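Calcium uptake protein 2, mitochondrial (Homo sapiens, PDB 6LB7) probably acts as an EF-hand calcium sensor that regulates calcium uptake into mitochondria. Local coordinates at residues E120-K123 against L124-I128; G80-S83 against Y84-L88; F101-A104 against F105-D109. One frame throughout, in Å; residues are numbered along the deposited sequence.

How the contacts relate
From the N terminus, contact 2 (80-88) comes first, where a loop runs into helix 84-94. Contact 3 (101-109) follows at the end of helix 99-108. Contact 1 (120-128) lies on helix 118-129. Each is local and closes no long loop. They stand in series, so none nests in or crosses another. The calcium loop runs from D109 in contact 3 to E120 in contact 1, and both residues bind the same ion. Contact 1 also packs on contact 2, where I128 meets T85 and L88. Contacts 2 and 3 do not touch; their nearest atoms are about 8 Å apart. Helix 118-129 thus ties the calcium loop to helix 84-94.

Contact 1 of 3, residues E120-K123 against L124-I128; sequences EFFK and LQKII. With CA (calcium ion), chain F.
L124 folds back over the preceding turn of helix 118-129 to meet F121. Its CB lies 3.6 Å from F121 O and also packs on T85 of helix 84-94. CG stays close to the same carbonyl oxygen. Here the side chain forks. CD1 reaches F121 CE1 at 3.9 Å, and the two side chains meet at a slant. CD2 goes to L108 CD2, on the helix before the calcium loop. L124 CG is anti to its own carbonyl carbon (chi1 -57°), which leans the leucine back toward F121.

F121 O has two partners. L124 N donates to it from above the carbonyl plane, at 3.1 Å. Water 1 donates to F121 O at 2.7 Å and takes a weak bond from Q125 N. F121 O and Q125 N are 4.3 Å apart, so the water stands where a regular helical bond would lie. The next two bonds have the usual helical spacing: K126 N donates to F122 O, and I127 N to K123 O. Q125 CB sits over one face of the F122 ring, toward its rim.

Aromatic side chains of another protein's chain pack on K123, L124 and I127. At the start of the segment, E120 grips the calcium ion with both carboxylate oxygens, OE1 and OE2 each at 2.4 Å. D109, D111, N113, M115 O and water 2 complete the site. This is the bidentate glutamate and exiting helix of an EF-hand.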
loop_
_atom_site.group_PDB
_atom_site.type_symbol
_atom_site.label_atom_id
_atom_site.label_comp_id
_atom_site.label_asym_id
_atom_site.label_seq_id
_atom_site.Cartn_x
_atom_site.Cartn_y
_atom_site.Cartn_z
ATOM N N GLU B 120 14.214 10.381 -19.738
ATOM C CA GLU B 120 13.227 9.894 -18.781
ATOM C C GLU B 120 13.701 10.079 -17.341
ATOM O O GLU B 120 12.899 10.384 -16.454
ATOM C CB GLU B 120 12.932 8.426 -19.057
ATOM C CG GLU B 120 12.191 8.226 -20.388
ATOM C CD GLU B 120 12.065 6.764 -20.746
ATOM O OE1 GLU B 120 13.063 6.028 -20.575
ATOM O OE2 GLU B 120 10.977 6.358 -21.200
ATOM N N PHE B 121 14.993 9.875 -17.084
ATOM C CA PHE B 121 15.514 10.097 -15.736
ATOM C C PHE B 121 15.407 11.564 -15.363
ATOM O O PHE B 121 15.203 11.900 -14.194
ATOM C CB PHE B 121 16.963 9.623 -15.662
ATOM C CG PHE B 121 17.494 9.464 -14.268
ATOM C CD1 PHE B 121 17.010 8.463 -13.437
ATOM C CD2 PHE B 121 18.503 10.300 -13.797
ATOM C CE1 PHE B 121 17.519 8.296 -12.152
ATOM C CE2 PHE B 121 19.016 10.146 -12.509
ATOM C CZ PHE B 121 18.526 9.139 -11.691
ATOM N N PHE B 122 15.509 12.449 -16.357
ATOM C CA PHE B 122 15.443 13.881 -16.126
ATOM C C PHE B 122 14.075 14.323 -15.626
ATOM O O PHE B 122 13.947 15.424 -15.089
ATOM C CB PHE B 122 15.811 14.624 -17.422
ATOM C CG PHE B 122 15.987 16.099 -17.236
ATOM C CD1 PHE B 122 17.132 16.598 -16.632
ATOM C CD2 PHE B 122 15.009 16.985 -17.648
ATOM C CE1 PHE B 122 17.307 17.959 -16.445
ATOM C CE2 PHE B 122 15.172 18.353 -17.468
ATOM C CZ PHE B 122 16.325 18.841 -16.865
ATOM N N LYS B 123 13.053 13.490 -15.783
ATOM C CA LYS B 123 11.746 13.821 -15.236
ATOM C C LYS B 123 11.800 14.049 -13.728
ATOM O O LYS B 123 11.050 14.882 -13.203
ATOM C CB LYS B 123 10.754 12.705 -15.567
ATOM C CG LYS B 123 9.324 12.978 -15.099
ATOM C CD LYS B 123 8.420 11.770 -15.344
ATOM C CE LYS B 123 8.790 10.600 -14.428
ATOM N NZ LYS B 123 8.286 9.273 -14.923
ATOM N N LEU B 124 12.664 13.320 -13.010
ATOM C CA LEU B 124 12.756 13.528 -11.563
ATOM C C LEU B 124 13.203 14.954 -11.247
ATOM O O LEU B 124 12.640 15.611 -10.361
ATOM C CB LEU B 124 13.712 12.505 -10.938
ATOM C CG LEU B 124 13.372 11.021 -11.188
ATOM C CD1 LEU B 124 14.407 10.084 -10.578
ATOM C CD2 LEU B 124 11.971 10.665 -10.693
ATOM N N GLN B 125 14.197 15.455 -11.985
ATOM C CA GLN B 125 14.661 16.829 -11.793
ATOM C C GLN B 125 13.559 17.828 -12.118
ATOM O O GLN B 125 13.366 18.814 -11.391
ATOM C CB GLN B 125 15.901 17.079 -12.660
ATOM C CG GLN B 125 16.425 18.515 -12.625
ATOM C CD GLN B 125 16.973 18.925 -11.264
ATOM O OE1 GLN B 125 18.081 18.534 -10.886
ATOM N NE2 GLN B 125 16.203 19.729 -10.524
ATOM N N LYS B 126 12.807 17.573 -13.194
ATOM C CA LYS B 126 11.707 18.471 -13.529
ATOM C C LYS B 126 10.633 18.470 -12.448
ATOM O O LYS B 126 10.070 19.521 -12.128
ATOM C CB LYS B 126 11.115 18.091 -14.889
ATOM C CG LYS B 126 12.040 18.371 -16.040
ATOM C CD LYS B 126 11.557 17.785 -17.366
ATOM C CE LYS B 126 12.448 18.090 -18.478
ATOM N NZ LYS B 126 11.739 18.385 -19.725
ATOM N N ILE B 127 10.366 17.328 -11.810
ATOM C CA ILE B 127 9.460 17.327 -10.662
ATOM C C ILE B 127 9.997 18.246 -9.565
ATOM O O ILE B 127 9.263 19.065 -8.998
ATOM C CB ILE B 127 9.238 15.892 -10.149
ATOM C CG1 ILE B 127 8.521 15.057 -11.211
ATOM C CG2 ILE B 127 8.447 15.897 -8.848
ATOM C CD1 ILE B 127 8.638 13.566 -10.981
ATOM N N ILE B 128 11.295 18.149 -9.276
ATOM C CA ILE B 128 11.880 18.955 -8.209
ATOM C C ILE B 128 11.868 20.435 -8.582
ATOM O O ILE B 128 11.593 21.298 -7.740
ATOM C CB ILE B 128 13.307 18.473 -7.891
ATOM C CG1 ILE B 128 13.305 17.025 -7.373
ATOM C CG2 ILE B 128 13.957 19.409 -6.877
ATOM C CD1 ILE B 128 12.644 16.854 -6.052
HETATM CA CA CA F . 12.120 4.396 -21.995
HETATM O O HOH W 1 16.822 13.677 -13.024
HETATM O O HOH W 2 13.245 5.742 -23.934
#

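Contact 2 of 3, residues G80-S83 against Y84-L88; sequences GLIS and YTEYL
S83 and E86 hold each other at the start of helix 84-94, and this is the tight part of the contact. E86 N donates to S83 OG at 3.2 Å. In return, S83 N donates to E86 OE1 in a nearly straight bond of 3.1 Å, from above the carboxylate plane. S83 OG sits between its backbone N and carbonyl carbon (chi1 71°), where it can face the N-H of E86. Y87 N closes the first turn on S83 O at 2.8 Å. I82 CG2 packs beside E86 CB at 3.8 Å.

The side toward L81 is looser. There water 3 stands between L81 O and E86 OE1 and donates to both. E86 OE2 turns to T156 OG1. With an alanine here, S83 N and T156 would probably lose their carboxylate partner, and the water link to L81 would be broken at one end.

Y84 and Y87 carry their rings to F14, and F33 of helix 30-38 packs on I82. The paired bonds of S83 and E86 form a capping box, with S83 as N-cap. The sequence and turn are consistent with the second half of an EF-hand-like loop.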
loop_
_atom_site.group_PDB
_atom_site.type_symbol
_atom_site.label_atom_id
_atom_site.label_comp_id
_atom_site.label_asym_id
_atom_site.label_seq_id
_atom_site.Cartn_x
_atom_site.Cartn_y
_atom_site.Cartn_z
ATOM N N GLY B 80 32.912 12.303 -6.869
ATOM C CA GLY B 80 31.636 12.209 -7.548
ATOM C C GLY B 80 30.721 13.336 -7.151
ATOM O O GLY B 80 31.052 14.195 -6.330
ATOM N N LEU B 81 29.531 13.294 -7.725
ATOM C CA LEU B 81 28.609 14.381 -7.482
ATOM C C LEU B 81 27.204 13.821 -7.611
ATOM O O LEU B 81 26.904 13.109 -8.575
ATOM C CB LEU B 81 28.905 15.519 -8.473
ATOM C CG LEU B 81 28.324 16.883 -8.301
ATOM C CD1 LEU B 81 28.747 17.745 -9.352
ATOM C CD2 LEU B 81 26.913 16.748 -8.409
ATOM N N ILE B 82 26.380 14.213 -6.639
ATOM C CA ILE B 82 25.019 13.718 -6.491
ATOM C C ILE B 82 24.129 14.916 -6.205
ATOM O O ILE B 82 24.370 15.658 -5.243
ATOM C CB ILE B 82 24.898 12.678 -5.365
ATOM C CG1 ILE B 82 25.794 11.457 -5.627
ATOM C CG2 ILE B 82 23.435 12.279 -5.167
ATOM C CD1 ILE B 82 25.882 10.489 -4.422
ATOM N N SER B 83 23.114 15.115 -7.039
ATOM C CA SER B 83 22.241 16.273 -6.899
ATOM C C SER B 83 21.156 15.985 -5.871
ATOM O O SER B 83 20.946 14.840 -5.460
ATOM C CB SER B 83 21.595 16.624 -8.239
ATOM O OG SER B 83 20.633 15.633 -8.579
ATOM N N TYR B 84 20.440 17.047 -5.477
ATOM C CA TYR B 84 19.339 16.899 -4.521
ATOM C C TYR B 84 18.286 15.922 -5.035
ATOM O O TYR B 84 17.791 15.068 -4.288
ATOM C CB TYR B 84 18.702 18.266 -4.228
ATOM C CG TYR B 84 17.534 18.164 -3.283
ATOM C CD1 TYR B 84 17.711 17.657 -2.004
ATOM C CD2 TYR B 84 16.254 18.549 -3.665
ATOM C CE1 TYR B 84 16.660 17.543 -1.120
ATOM C CE2 TYR B 84 15.181 18.438 -2.774
ATOM C CZ TYR B 84 15.401 17.933 -1.501
ATOM O OH TYR B 84 14.375 17.799 -0.584
ATOM N N THR B 85 17.922 16.050 -6.312
ATOM C CA THR B 85 16.997 15.122 -6.963
ATOM C C THR B 85 17.466 13.680 -6.815
ATOM O O THR B 85 16.695 12.779 -6.447
ATOM C CB THR B 85 16.887 15.480 -8.452
ATOM O OG1 THR B 85 16.254 16.763 -8.602
ATOM C CG2 THR B 85 16.106 14.425 -9.210
ATOM N N GLU B 86 18.741 13.447 -7.103
ATOM C CA GLU B 86 19.277 12.093 -7.064
ATOM C C GLU B 86 19.365 11.568 -5.630
ATOM O O GLU B 86 19.111 10.385 -5.384
ATOM C CB GLU B 86 20.636 12.092 -7.758
ATOM C CG GLU B 86 20.518 12.516 -9.219
ATOM C CD GLU B 86 21.870 12.664 -9.897
ATOM O OE1 GLU B 86 22.874 12.895 -9.183
ATOM O OE2 GLU B 86 21.924 12.556 -11.146
ATOM N N TYR B 87 19.689 12.442 -4.676
ATOM C CA TYR B 87 19.667 12.083 -3.254
ATOM C C TYR B 87 18.290 11.559 -2.828
ATOM O O TYR B 87 18.182 10.495 -2.209
ATOM C CB TYR B 87 20.106 13.314 -2.433
ATOM C CG TYR B 87 19.773 13.312 -0.955
ATOM C CD1 TYR B 87 18.749 14.112 -0.453
ATOM C CD2 TYR B 87 20.498 12.527 -0.052
ATOM C CE1 TYR B 87 18.451 14.120 0.922
ATOM C CE2 TYR B 87 20.194 12.518 1.315
ATOM C CZ TYR B 87 19.179 13.315 1.790
ATOM O OH TYR B 87 18.892 13.322 3.132
ATOM N N LEU B 88 17.218 12.269 -3.191
ATOM C CA LEU B 88 15.874 11.797 -2.849
ATOM C C LEU B 88 15.551 10.470 -3.528
ATOM O O LEU B 88 14.913 9.596 -2.931
ATOM C CB LEU B 88 14.827 12.842 -3.236
ATOM C CG LEU B 88 14.869 14.220 -2.567
ATOM C CD1 LEU B 88 13.618 14.988 -2.987
ATOM C CD2 LEU B 88 14.960 14.071 -1.040
HETATM O O HOH W 3 24.867 11.406 -9.089
#

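Contact 3 of 3, residues F101-A104 against F105-D109; sequences FHVA and FKMLD. With CA (calcium ion), chain F.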
loop_
_atom_site.group_PDB
_atom_site.type_symbol
_atom_site.label_atom_id
_atom_site.label_comp_id
_atom_site.label_asym_id
_atom_site.label_seq_id
_atom_site.Cartn_x
_atom_site.Cartn_y
_atom_site.Cartn_z
ATOM N N PHE B 101 11.532 -2.685 -6.907
ATOM C CA PHE B 101 12.509 -2.204 -7.879
ATOM C C PHE B 101 11.914 -2.135 -9.279
ATOM O O PHE B 101 12.142 -1.160 -10.002
ATOM C CB PHE B 101 13.762 -3.092 -7.895
ATOM C CG PHE B 101 14.564 -3.036 -6.620
ATOM C CD1 PHE B 101 14.285 -2.084 -5.638
ATOM C CD2 PHE B 101 15.596 -3.933 -6.398
ATOM C CE1 PHE B 101 15.013 -2.043 -4.457
ATOM C CE2 PHE B 101 16.337 -3.891 -5.214
ATOM C CZ PHE B 101 16.036 -2.951 -4.245
ATOM N N HIS B 102 11.153 -3.160 -9.686
ATOM C CA HIS B 102 10.623 -3.151 -11.050
ATOM C C HIS B 102 9.576 -2.054 -11.216
ATOM O O HIS B 102 9.497 -1.404 -12.267
ATOM C CB HIS B 102 10.040 -4.523 -11.413
ATOM C CG HIS B 102 9.801 -4.699 -12.881
ATOM N ND1 HIS B 102 8.565 -5.003 -13.408
ATOM C CD2 HIS B 102 10.639 -4.567 -13.939
ATOM C CE1 HIS B 102 8.655 -5.072 -14.725
ATOM N NE2 HIS B 102 9.902 -4.810 -15.073
ATOM N N VAL B 103 8.771 -1.840 -10.180
ATOM C CA VAL B 103 7.831 -0.721 -10.130
ATOM C C VAL B 103 8.561 0.601 -10.323
ATOM O O VAL B 103 8.148 1.443 -11.126
ATOM C CB VAL B 103 7.071 -0.746 -8.793
ATOM C CG1 VAL B 103 6.355 0.565 -8.543
ATOM C CG2 VAL B 103 6.115 -1.935 -8.755
ATOM N N ALA B 104 9.653 0.811 -9.584
ATOM C CA ALA B 104 10.399 2.057 -9.747
ATOM C C ALA B 104 10.931 2.189 -11.167
ATOM O O ALA B 104 10.934 3.285 -11.736
ATOM C CB ALA B 104 11.555 2.127 -8.746
ATOM N N PHE B 105 11.409 1.081 -11.742
ATOM C CA PHE B 105 11.916 1.110 -13.112
ATOM C C PHE B 105 10.805 1.497 -14.079
ATOM O O PHE B 105 10.970 2.395 -14.919
ATOM C CB PHE B 105 12.513 -0.266 -13.467
ATOM C CG PHE B 105 13.041 -0.362 -14.876
ATOM C CD1 PHE B 105 14.332 0.045 -15.180
ATOM C CD2 PHE B 105 12.243 -0.879 -15.901
ATOM C CE1 PHE B 105 14.826 -0.045 -16.478
ATOM C CE2 PHE B 105 12.727 -0.976 -17.203
ATOM C CZ PHE B 105 14.020 -0.553 -17.496
ATOM N N LYS B 106 9.651 0.849 -13.947
ATOM C CA LYS B 106 8.561 1.064 -14.893
ATOM C C LYS B 106 7.929 2.436 -14.715
ATOM O O LYS B 106 7.388 2.989 -15.681
ATOM C CB LYS B 106 7.505 -0.034 -14.742
ATOM C CG LYS B 106 7.949 -1.415 -15.229
ATOM C CD LYS B 106 8.532 -1.374 -16.667
ATOM C CE LYS B 106 7.456 -1.156 -17.761
ATOM N NZ LYS B 106 8.063 -0.741 -19.083
ATOM N N MET B 107 8.001 3.007 -13.502
ATOM C CA MET B 107 7.515 4.376 -13.294
ATOM C C MET B 107 8.322 5.371 -14.114
ATOM O O MET B 107 7.776 6.353 -14.629
ATOM C CB MET B 107 7.577 4.760 -11.807
ATOM C CG MET B 107 6.465 4.180 -10.951
ATOM S SD MET B 107 4.853 4.794 -11.466
ATOM C CE MET B 107 4.965 6.512 -10.983
ATOM N N LEU B 108 9.627 5.134 -14.242
ATOM C CA LEU B 108 10.517 6.020 -14.974
ATOM C C LEU B 108 10.523 5.765 -16.481
ATOM O O LEU B 108 10.815 6.685 -17.249
ATOM C CB LEU B 108 11.943 5.883 -14.429
ATOM C CG LEU B 108 12.262 6.447 -13.042
ATOM C CD1 LEU B 108 13.628 5.969 -12.557
ATOM C CD2 LEU B 108 12.221 7.964 -13.068
ATOM N N ASP B 109 10.229 4.537 -16.917
ATOM C CA ASP B 109 10.232 4.157 -18.339
ATOM C C ASP B 109 8.867 4.485 -18.940
ATOM O O ASP B 109 8.029 3.615 -19.199
ATOM C CB ASP B 109 10.568 2.676 -18.497
ATOM C CG ASP B 109 10.487 2.192 -19.964
ATOM O OD1 ASP B 109 10.871 2.926 -20.907
ATOM O OD2 ASP B 109 10.043 1.044 -20.149
HETATM CA CA CA F . 12.120 4.396 -21.995
HETATM O O HOH W 2 13.245 5.742 -23.934
#
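K106 and H102 meet in a CH-pi contact: K106 CG lies over one face of the H102 ring, 4.0 Å from its centroid and offset toward the rim. The lysine chain runs alongside the imidazole, and both head in one direction. H102 CG is anti to the backbone N (chi1 -165°), which carries the ring along the helix toward K106.

The charged contact is between K106 and D109. Bends at chi2 and chi3 turn the lysine chain so that NZ forms a salt bridge with D109 OD2 at 2.9 Å, on the anti side and somewhat out of the carboxylate plane. D109 OD2 also accepts from E114 N. The other oxygen, OD1, binds the calcium ion at 2.2 Å.

Backbone bonds join F105 N to F101 O, K106 N to H102 O and M107 N to V103 O, the last two at 2.8 Å. The bond from L108 N to A104 O is weak, at 3.4 Å, as the helix nears its end before D109. The apolar pair is V103 CG1 and M107 CG, 4.3 Å apart.

F101 packs on helix 173-196, and the F105 ring meets Y173 and F176 edge-to-face. L108 and F105 touch I116 of strand 115-116, while a second protein chain meets V103, K106 and M107.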